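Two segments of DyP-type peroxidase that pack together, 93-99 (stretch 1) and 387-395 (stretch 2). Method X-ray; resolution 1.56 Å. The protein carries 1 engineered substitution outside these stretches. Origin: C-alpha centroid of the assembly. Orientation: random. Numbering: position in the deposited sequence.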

# COMPACT_ATOMS: atom_id res chain seq x y z
N LEU A 93 15.86 -8.51 -12.84
CA LEU A 93 15.60 -8.56 -11.37
C LEU A 93 14.60 -9.62 -10.96
O LEU A 93 14.19 -9.66 -9.77
CB LEU A 93 15.20 -7.16 -10.88
CG LEU A 93 16.15 -5.97 -10.96
CD1 LEU A 93 15.62 -4.73 -10.32
CD2 LEU A 93 17.54 -6.37 -10.38
N SER A 94 14.17 -10.48 -11.88
CA SER A 94 13.28 -11.63 -11.59
C SER A 94 11.94 -11.18 -10.97
O SER A 94 11.52 -11.70 -9.96
CB SER A 94 14.08 -12.56 -10.64
OG SER A 94 13.52 -13.83 -10.77
N ASP A 95 11.35 -10.14 -11.56
CA ASP A 95 9.96 -9.79 -11.19
C ASP A 95 9.23 -9.38 -12.47
O ASP A 95 9.56 -8.36 -13.13
CB ASP A 95 9.97 -8.69 -10.20
CG ASP A 95 8.61 -8.42 -9.67
OD1 ASP A 95 7.79 -7.67 -10.25
OD2 ASP A 95 8.30 -9.04 -8.63
N ASN A 96 8.31 -10.22 -12.85
CA ASN A 96 7.60 -10.06 -14.11
C ASN A 96 6.79 -8.76 -14.12
O ASN A 96 6.76 -8.06 -15.10
CB ASN A 96 6.65 -11.21 -14.31
CG ASN A 96 7.32 -12.53 -14.45
OD1 ASN A 96 6.85 -13.56 -13.87
ND2 ASN A 96 8.43 -12.53 -15.15
N ALA A 97 6.11 -8.45 -13.03
CA ALA A 97 5.29 -7.22 -12.94
C ALA A 97 6.14 -5.99 -13.11
O ALA A 97 5.84 -5.10 -13.90
CB ALA A 97 4.55 -7.20 -11.61
N PHE A 98 7.27 -5.91 -12.37
CA PHE A 98 8.19 -4.80 -12.45
C PHE A 98 8.69 -4.62 -13.92
O PHE A 98 8.77 -3.55 -14.44
CB PHE A 98 9.40 -5.08 -11.55
CG PHE A 98 10.51 -4.08 -11.67
CD1 PHE A 98 10.41 -2.85 -11.11
CD2 PHE A 98 11.69 -4.38 -12.35
CE1 PHE A 98 11.41 -1.91 -11.12
CE2 PHE A 98 12.70 -3.43 -12.42
CZ PHE A 98 12.57 -2.22 -11.85
N THR A 99 9.07 -5.73 -14.53
CA THR A 99 9.66 -5.71 -15.87
C THR A 99 8.64 -5.29 -16.95
O THR A 99 8.95 -4.50 -17.84
CB THR A 99 10.28 -7.06 -16.11
OG1 THR A 99 11.37 -7.21 -15.17
CG2 THR A 99 10.80 -7.12 -17.54
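Stretch 2, residues 387-395: SSIDDGFHF

Two aspartates, one from each stretch, meet at the centre of this contact and each binds backbone amides of the other chain segment, although their carboxylates lie close together: Asp95 OD1 and Asp390 OD1 are 3.5 Å apart, two acceptors of like charge with no hydrogen bond between them. Asp390 reaches across with both oxygens, taking Asn96 N on OD2 at 2.8 Å (N-H...O angle 159°) and Ala97 N on OD1 at 2.8 Å (162°). These amides belong to the first residues of the helix that begins at Asn96, where amides have no preceding turn to supply carbonyl acceptors.

Asp95 stands at the N-cap of that same helix, and its hydrogen bonds run to both stretches. Its OD1 accepts from Phe98 N at 2.8 Å (165°), the capping bond, while its OD2 accepts from Asp390 N at 3.0 Å (167°). A second amide, Ile389 N, also approaches Asp95 OD2 at 2.9 Å, but its angle of 116° marks that bond as weak. With chi1 at -173° (t), Asp95 starts sideways from its CA and its end comes nearer to stretch 2; Asp390, chi1 -70° (m), does likewise in return.

The backbone of stretch 2 presents these amides from a turn. Residues 389-391 have helical phi/psi without the regular bonds of a helix, and Gly392 (-97°/-107°) occupies the N-cap position before the helix that starts at Phe393. Gly392 N bonds to Ser388 O at 2.9 Å, and Asp391 N to Ser388 OG at 2.9 Å, closing the turn. An ideal CB on Gly392 would lie 3.0 Å from Ser388 O, a clash. Judged from first CA to last CA, the two stretches run in roughly the same general direction, obliquely to each other. In register, Ala97 faces Asp390, their CA atoms 5.8 Å apart.

Beside the polar centre lies a small apolar patch. Ala97 and Ile389 both direct CA-to-CB toward the opposing stretch, and Ala97 CB meets Ile389 CG2 at 3.7 Å. Phe98 CB lies 4.3 Å from Ile389 CD1, although the end of the Phe98 side chain leads away. His394 points its CA-to-CB bond toward stretch 1, and its ring approaches Ala97 obliquely.

One water completes the link, donating to Ser94 O at 2.9 Å and to Asp95 OD2 at 2.6 Å and accepting from Ser388 OG at 2.7 Å. The buried surface, 296 Å² summed over both sides, is modest, and Asp390 contributes the largest share.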

# COMPACT_ATOMS: atom_id res chain seq x y z
N SER A 387 10.06 -7.77 -1.54
CA SER A 387 11.08 -8.20 -2.43
C SER A 387 10.52 -8.86 -3.66
O SER A 387 11.28 -9.37 -4.51
CB SER A 387 12.05 -9.15 -1.73
OG SER A 387 11.38 -10.33 -1.38
N SER A 388 9.19 -8.86 -3.84
CA SER A 388 8.59 -9.44 -5.02
C SER A 388 7.20 -8.83 -5.20
O SER A 388 6.28 -9.10 -4.45
CB SER A 388 8.45 -10.93 -4.89
OG SER A 388 7.78 -11.54 -5.98
N ILE A 389 7.05 -8.05 -6.25
CA ILE A 389 5.69 -7.55 -6.66
C ILE A 389 4.85 -8.71 -7.17
O ILE A 389 3.63 -8.84 -6.87
CB ILE A 389 5.83 -6.44 -7.72
CG1 ILE A 389 6.67 -5.31 -7.18
CG2 ILE A 389 4.43 -5.91 -8.14
CD1 ILE A 389 6.89 -4.19 -8.22
N ASP A 390 5.52 -9.66 -7.86
CA ASP A 390 4.83 -10.83 -8.37
C ASP A 390 4.18 -11.62 -7.20
O ASP A 390 3.01 -12.00 -7.28
CB ASP A 390 5.74 -11.79 -9.07
CG ASP A 390 6.26 -11.27 -10.40
OD1 ASP A 390 5.70 -10.33 -10.98
OD2 ASP A 390 7.29 -11.93 -10.89
N ASP A 391 4.89 -11.74 -6.09
CA ASP A 391 4.38 -12.51 -4.95
C ASP A 391 3.49 -11.70 -4.06
O ASP A 391 2.58 -12.25 -3.38
CB ASP A 391 5.51 -13.03 -4.03
CG ASP A 391 6.39 -14.12 -4.65
OD1 ASP A 391 6.06 -14.71 -5.68
OD2 ASP A 391 7.46 -14.39 -4.03
N GLY A 392 3.72 -10.38 -3.99
CA GLY A 392 3.05 -9.46 -3.12
C GLY A 392 1.90 -8.69 -3.75
O GLY A 392 0.87 -9.22 -4.07
N PHE A 393 2.20 -7.41 -3.97
CA PHE A 393 1.15 -6.53 -4.48
C PHE A 393 0.35 -7.11 -5.64
O PHE A 393 -0.87 -7.08 -5.63
CB PHE A 393 1.74 -5.18 -4.91
CG PHE A 393 0.73 -4.36 -5.67
CD1 PHE A 393 -0.25 -3.64 -4.95
CD2 PHE A 393 0.73 -4.35 -7.06
CE1 PHE A 393 -1.26 -2.97 -5.64
CE2 PHE A 393 -0.28 -3.65 -7.77
CZ PHE A 393 -1.27 -2.97 -7.03
N HIS A 394 1.00 -7.59 -6.71
CA HIS A 394 0.21 -8.06 -7.85
C HIS A 394 -0.69 -9.23 -7.47
O HIS A 394 -1.83 -9.29 -7.95
CB HIS A 394 1.19 -8.47 -8.98
CG HIS A 394 0.50 -8.94 -10.22
ND1 HIS A 394 -0.13 -10.17 -10.32
CD2 HIS A 394 0.31 -8.31 -11.40
CE1 HIS A 394 -0.62 -10.30 -11.55
NE2 HIS A 394 -0.42 -9.15 -12.19
N PHE A 395 -0.12 -10.21 -6.77
CA PHE A 395 -0.85 -11.40 -6.38
C PHE A 395 -2.05 -11.04 -5.50
O PHE A 395 -3.19 -11.52 -5.71
CB PHE A 395 0.08 -12.37 -5.71
CG PHE A 395 -0.53 -13.72 -5.54
CD1 PHE A 395 -1.24 -14.01 -4.43
CD2 PHE A 395 -0.33 -14.70 -6.53
CE1 PHE A 395 -1.79 -15.29 -4.21
CE2 PHE A 395 -0.92 -15.93 -6.36
CZ PHE A 395 -1.60 -16.24 -5.19
O HOH W 1 9.71 -11.11 -7.80